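Local coordinates for protein gamma-glutamyl phosphate reductase (Saccharomyces cerevisiae, PDB 1VLU) that catalyses the NADPH-dependent reduction of L-gamma-glutamyl phosphate to glutamate semialdehyde and phosphate, the second step of proline biosynthesis from glutamate, at residues His54-Ala59 with Leu80-Gly85; Ser136-Ile141 with Val164-Glu169. All coordinates share one frame; numbering follows the deposited sequence.

Contacts 1 and 2 are neighbours in the aldehyde dehydrogenase-like part of the chain, with centres about 10 Å apart. They come in series: contact 1 closes before contact 2 opens. Contact 1 joins helix 53-69 to the loop between helices 74-80 and 87-100. Contact 2 joins the start of helix 139-151 to the first turns of helix 164-185. The two touch directly. Ala59 O lies 3.3 Å from Asn165 CB, and Leu82 CD1 lies 3.8 Å from Glu139 CG. Ile56 and Leu82 of contact 1 both touch Thr166, so helix 164-185 lies against both segments of contact 1. Together the contacts form one continuous packed region. It joins helix 53-69 and the loop to the helices on the mixed sheet.

Contact 1: His54-Ala59 with Leu80-Gly85; sequences HAIEEA and LDLFKG
Phe83 packs its ring against Glu57 in a mainly nonpolar helix-to-loop contact, where the loop after helix 74-80 meets helix 53-69. No hydrogen bond crosses it. Glu57 CB sits over one ring face, 3.7 Å from the centroid, a CH-pi contact. Glu57 CA is 3.3 Å from Phe83 CE1, so the ring also lies against the helix backbone. With CG anti to the backbone N (chi1 -170°) and an extended chain beyond, Glu57 runs on across the same face. Its carboxylate lies nearly flat on the ring, the planes 15° apart, and OE1 comes within 3.3 Å of Phe83 CD2. Ile56 meets the ring at its edge, with CG2 3.8 Å from Phe83 CE1. The same methyl touches Leu82 CD2 at 3.7 Å. Within the loop, Asp81 OD1 accepts from Phe83 N at 3.1 Å. This Asx turn holds the point from which the side chain leaves the loop. Phe83 also stacks on Phe88 of helix 87-100. With an alanine here, Glu57 CB and Phe88 would probably lose their shared partner and a gap would open between them. A charged carboxylate is probably not attracted by the ring face, so CH-pi and van der Waals contacts carry the contact.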
loop_
_atom_site.group_PDB
_atom_site.type_symbol
_atom_site.label_atom_id
_atom_site.label_comp_id
_atom_site.label_asym_id
_atom_site.label_seq_id
_atom_site.Cartn_x
_atom_site.Cartn_y
_atom_site.Cartn_z
ATOM N N HIS A 54 -25.310 34.392 4.519
ATOM C CA HIS A 54 -25.620 34.922 5.826
ATOM C C HIS A 54 -25.635 33.833 6.908
ATOM O O HIS A 54 -25.111 34.042 8.001
ATOM C CB HIS A 54 -26.942 35.675 5.778
ATOM C CG HIS A 54 -27.290 36.338 7.068
ATOM N ND1 HIS A 54 -28.170 35.785 7.974
ATOM C CD2 HIS A 54 -26.842 37.487 7.627
ATOM C CE1 HIS A 54 -28.270 36.579 9.025
ATOM N NE2 HIS A 54 -27.475 37.619 8.839
ATOM N N ALA A 55 -26.212 32.674 6.595
ATOM C CA ALA A 55 -26.210 31.531 7.512
ATOM C C ALA A 55 -24.787 30.988 7.764
ATOM O O ALA A 55 -24.451 30.618 8.899
ATOM C CB ALA A 55 -27.137 30.418 6.991
ATOM N N ILE A 56 -23.969 30.937 6.709
ATOM C CA ILE A 56 -22.562 30.540 6.823
ATOM C C ILE A 56 -21.762 31.528 7.696
ATOM O O ILE A 56 -21.005 31.101 8.591
ATOM C CB ILE A 56 -21.873 30.359 5.432
ATOM C CG1 ILE A 56 -22.498 29.207 4.632
ATOM C CG2 ILE A 56 -20.404 30.048 5.608
ATOM C CD1 ILE A 56 -22.364 29.370 3.099
ATOM N N GLU A 57 -21.934 32.828 7.422
ATOM C CA GLU A 57 -21.320 33.918 8.201
ATOM C C GLU A 57 -21.624 33.879 9.699
ATOM O O GLU A 57 -20.749 34.172 10.524
ATOM C CB GLU A 57 -21.722 35.288 7.635
ATOM C CG GLU A 57 -20.948 36.474 8.236
ATOM C CD GLU A 57 -20.840 37.675 7.286
ATOM O OE1 GLU A 57 -21.351 37.593 6.140
ATOM O OE2 GLU A 57 -20.229 38.698 7.683
ATOM N N GLU A 58 -22.858 33.529 10.043
ATOM C CA GLU A 58 -23.245 33.415 11.439
ATOM C C GLU A 58 -22.537 32.243 12.106
ATOM O O GLU A 58 -22.167 32.333 13.272
ATOM C CB GLU A 58 -24.751 33.256 11.567
ATOM C CG GLU A 58 -25.560 34.546 11.418
ATOM C CD GLU A 58 -27.070 34.299 11.472
ATOM O OE1 GLU A 58 -27.498 33.143 11.228
ATOM O OE2 GLU A 58 -27.828 35.256 11.759
ATOM N N ALA A 59 -22.359 31.148 11.368
ATOM C CA ALA A 59 -21.735 29.935 11.897
ATOM C C ALA A 59 -20.234 30.137 12.074
ATOM O O ALA A 59 -19.633 29.647 13.033
ATOM C CB ALA A 59 -22.003 28.749 10.971
ATOM N N LEU A 80 -9.241 31.201 9.879
ATOM C CA LEU A 80 -10.591 30.781 10.257
ATOM C C LEU A 80 -11.684 31.741 9.791
ATOM O O LEU A 80 -12.803 31.301 9.548
ATOM C CB LEU A 80 -10.668 30.535 11.772
ATOM C CG LEU A 80 -11.859 29.788 12.378
ATOM C CD1 LEU A 80 -12.005 28.378 11.833
ATOM C CD2 LEU A 80 -11.743 29.754 13.885
ATOM N N ASP A 81 -11.352 33.029 9.649
ATOM C CA ASP A 81 -12.326 34.062 9.267
ATOM C C ASP A 81 -12.611 34.081 7.772
ATOM O O ASP A 81 -11.846 34.647 6.989
ATOM C CB ASP A 81 -11.875 35.453 9.735
ATOM C CG ASP A 81 -12.987 36.513 9.629
ATOM O OD1 ASP A 81 -14.069 36.242 9.050
ATOM O OD2 ASP A 81 -12.775 37.636 10.136
ATOM N N LEU A 82 -13.744 33.490 7.401
ATOM C CA LEU A 82 -14.151 33.300 6.009
ATOM C C LEU A 82 -14.669 34.581 5.356
ATOM O O LEU A 82 -14.743 34.670 4.126
ATOM C CB LEU A 82 -15.226 32.206 5.944
ATOM C CG LEU A 82 -15.698 31.614 4.615
ATOM C CD1 LEU A 82 -14.551 30.966 3.849
ATOM C CD2 LEU A 82 -16.814 30.601 4.850
ATOM N N PHE A 83 -15.020 35.562 6.182
ATOM C CA PHE A 83 -15.716 36.768 5.719
ATOM C C PHE A 83 -14.935 38.063 5.880
ATOM O O PHE A 83 -15.452 39.137 5.599
ATOM C CB PHE A 83 -17.104 36.844 6.349
ATOM C CG PHE A 83 -18.023 35.781 5.836
ATOM C CD1 PHE A 83 -18.069 34.532 6.446
ATOM C CD2 PHE A 83 -18.797 36.008 4.699
ATOM C CE1 PHE A 83 -18.894 33.535 5.958
ATOM C CE2 PHE A 83 -19.631 35.014 4.202
ATOM C CZ PHE A 83 -19.677 33.772 4.832
ATOM N N LYS A 84 -13.688 37.932 6.330
ATOM C CA LYS A 84 -12.707 39.015 6.366
ATOM C C LYS A 84 -12.389 39.449 4.943
ATOM O O LYS A 84 -12.150 38.613 4.083
ATOM C CB LYS A 84 -11.422 38.515 7.037
ATOM C CG LYS A 84 -10.447 39.604 7.482
ATOM C CD LYS A 84 -9.083 38.986 7.774
ATOM N N GLY A 85 -12.372 40.754 4.697
ATOM C CA GLY A 85 -12.115 41.267 3.357
ATOM C C GLY A 85 -13.061 40.648 2.352
ATOM O O GLY A 85 -14.274 40.609 2.560
#

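Contact 2: Ser136-Ile141 with Val164-Glu169; sequences SRPEVI and VNTFRE
Thr166 OG1, on the side chain that meets Pro138, is gripped by two groups of helix 53-69: hydrogen bonds link it to Asp63 OD2 and to Asn60 ND2. The other oxygen of that carboxylate, Asp63 OD1, takes Asn165 ND2, so one acid holds two successive residues of helix 164-185. The hydroxyl is buried, and these bonds satisfy it. The Thr166 methyl does the work across the contact. OG1 lies beside the backbone N (chi1 -43°), which puts CG2 anti to that N. CG2 rests 3.9 Å from Pro138 CB while the hydroxyl turns to Asp63 and Asn60. Ile141 and Phe167 make the second point of contact, their side chains crossing at about a right angle. Ile141 reaches out with CD1 and comes to 3.4 Å from Phe167 CD2, a tight contact. It approaches the ring obliquely, and its CG1 follows at 4.0 Å from the same CD2. Phe167 CG is anti to the backbone N (chi1 -171°), which swings the ring to Ile141. No hydrogen bond joins the two segments. On helix 164-185, Arg168 NH2 donates to Asn165 OD1 at 3.3 Å, from well above the carbonyl plane. Phe134 of strand 118-134 touches both Ile141 and Phe167, so the pair closes against the mixed sheet. The chain runs from that strand through helix 139-151 to the parallel strand 154-158, a beta-alpha-beta crossover, and then enters helix 164-185. The contact packs these two consecutive helices together, with helix 53-69 also against helix 164-185.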
loop_
_atom_site.group_PDB
_atom_site.type_symbol
_atom_site.label_atom_id
_atom_site.label_comp_id
_atom_site.label_asym_id
_atom_site.label_seq_id
_atom_site.Cartn_x
_atom_site.Cartn_y
_atom_site.Cartn_z
ATOM N N SER A 136 -8.413 24.361 10.196
ATOM C CA SER A 136 -8.732 25.777 10.333
ATOM C C SER A 136 -8.781 26.620 9.069
ATOM O O SER A 136 -8.413 27.797 9.107
ATOM C CB SER A 136 -7.792 26.439 11.346
ATOM O OG SER A 136 -8.318 27.685 11.769
ATOM N N ARG A 137 -9.239 26.056 7.962
ATOM C CA ARG A 137 -9.417 26.870 6.760
ATOM C C ARG A 137 -10.642 26.434 5.951
ATOM O O ARG A 137 -10.522 25.651 5.024
ATOM C CB ARG A 137 -8.123 27.001 5.920
ATOM C CG ARG A 137 -7.294 25.739 5.720
ATOM C CD ARG A 137 -5.786 26.043 5.637
ATOM N NE ARG A 137 -5.124 25.793 6.925
ATOM C CZ ARG A 137 -3.820 25.945 7.169
ATOM N NH1 ARG A 137 -2.997 26.360 6.215
ATOM N NH2 ARG A 137 -3.338 25.678 8.383
ATOM N N PRO A 138 -11.828 26.975 6.299
ATOM C CA PRO A 138 -13.114 26.564 5.713
ATOM C C PRO A 138 -13.244 26.737 4.184
ATOM O O PRO A 138 -14.095 26.091 3.577
ATOM C CB PRO A 138 -14.138 27.456 6.446
ATOM C CG PRO A 138 -13.435 27.948 7.672
ATOM C CD PRO A 138 -12.001 28.058 7.292
ATOM N N GLU A 139 -12.431 27.614 3.588
ATOM C CA GLU A 139 -12.367 27.776 2.126
ATOM C C GLU A 139 -12.112 26.444 1.398
ATOM O O GLU A 139 -12.624 26.231 0.299
ATOM C CB GLU A 139 -11.262 28.758 1.700
ATOM C CG GLU A 139 -11.079 29.995 2.553
ATOM C CD GLU A 139 -10.039 29.801 3.652
ATOM O OE1 GLU A 139 -10.344 29.088 4.630
ATOM O OE2 GLU A 139 -8.927 30.374 3.550
ATOM N N VAL A 140 -11.307 25.579 2.022
ATOM C CA VAL A 140 -10.958 24.244 1.518
ATOM C C VAL A 140 -12.180 23.448 1.053
ATOM O O VAL A 140 -12.164 22.865 -0.037
ATOM C CB VAL A 140 -10.157 23.422 2.583
ATOM C CG1 VAL A 140 -10.086 21.943 2.219
ATOM C CG2 VAL A 140 -8.756 23.978 2.746
ATOM N N ILE A 141 -13.233 23.439 1.874
ATOM C CA ILE A 141 -14.478 22.744 1.540
ATOM C C ILE A 141 -14.948 23.079 0.119
ATOM O O ILE A 141 -15.243 22.178 -0.666
ATOM C CB ILE A 141 -15.597 23.013 2.585
ATOM C CG1 ILE A 141 -15.221 22.391 3.936
ATOM C CG2 ILE A 141 -16.937 22.483 2.089
ATOM C CD1 ILE A 141 -15.903 23.002 5.128
ATOM N N VAL A 164 -15.838 23.488 13.103
ATOM C CA VAL A 164 -17.028 22.646 13.262
ATOM C C VAL A 164 -18.366 23.276 12.824
ATOM O O VAL A 164 -19.173 22.621 12.173
ATOM C CB VAL A 164 -17.128 22.132 14.720
ATOM C CG1 VAL A 164 -18.534 21.654 15.056
ATOM C CG2 VAL A 164 -16.127 21.012 14.939
ATOM N N ASN A 165 -18.601 24.531 13.199
ATOM C CA ASN A 165 -19.845 25.226 12.863
ATOM C C ASN A 165 -19.948 25.603 11.397
ATOM O O ASN A 165 -20.979 25.363 10.768
ATOM C CB ASN A 165 -20.027 26.466 13.743
ATOM C CG ASN A 165 -20.498 26.120 15.126
ATOM O OD1 ASN A 165 -21.623 25.672 15.301
ATOM N ND2 ASN A 165 -19.633 26.296 16.118
ATOM N N THR A 166 -18.878 26.189 10.861
ATOM C CA THR A 166 -18.824 26.581 9.451
ATOM C C THR A 166 -18.856 25.334 8.561
ATOM O O THR A 166 -19.562 25.304 7.553
ATOM C CB THR A 166 -17.569 27.450 9.146
ATOM O OG1 THR A 166 -17.402 28.410 10.192
ATOM C CG2 THR A 166 -17.720 28.191 7.834
ATOM N N PHE A 167 -18.103 24.311 8.964
ATOM C CA PHE A 167 -18.109 23.011 8.303
ATOM C C PHE A 167 -19.514 22.401 8.203
ATOM O O PHE A 167 -19.935 22.022 7.114
ATOM C CB PHE A 167 -17.160 22.061 9.031
ATOM C CG PHE A 167 -16.915 20.767 8.309
ATOM C CD1 PHE A 167 -17.806 19.692 8.442
ATOM C CD2 PHE A 167 -15.786 20.609 7.508
ATOM C CE1 PHE A 167 -17.583 18.484 7.770
ATOM C CE2 PHE A 167 -15.545 19.401 6.843
ATOM C CZ PHE A 167 -16.444 18.340 6.968
ATOM N N ARG A 168 -20.205 22.292 9.341
ATOM C CA ARG A 168 -21.622 21.875 9.431
ATOM C C ARG A 168 -22.571 22.581 8.453
ATOM O O ARG A 168 -23.277 21.929 7.690
ATOM C CB ARG A 168 -22.162 22.100 10.862
ATOM C CG ARG A 168 -23.348 21.188 11.253
ATOM C CD ARG A 168 -24.221 21.690 12.451
ATOM N NE ARG A 168 -23.500 22.326 13.572
ATOM C CZ ARG A 168 -22.546 21.747 14.316
ATOM N NH1 ARG A 168 -22.133 20.503 14.070
ATOM N NH2 ARG A 168 -21.981 22.436 15.304
ATOM N N GLU A 169 -22.609 23.911 8.506
ATOM C CA GLU A 169 -23.435 24.685 7.594
ATOM C C GLU A 169 -23.134 24.463 6.103
ATOM O O GLU A 169 -24.048 24.296 5.294
ATOM C CB GLU A 169 -23.376 26.176 7.941
ATOM C CG GLU A 169 -24.584 26.643 8.699
ATOM C CD GLU A 169 -25.881 26.076 8.124
ATOM O OE1 GLU A 169 -26.236 26.444 6.973
ATOM O OE2 GLU A 169 -26.526 25.251 8.821
#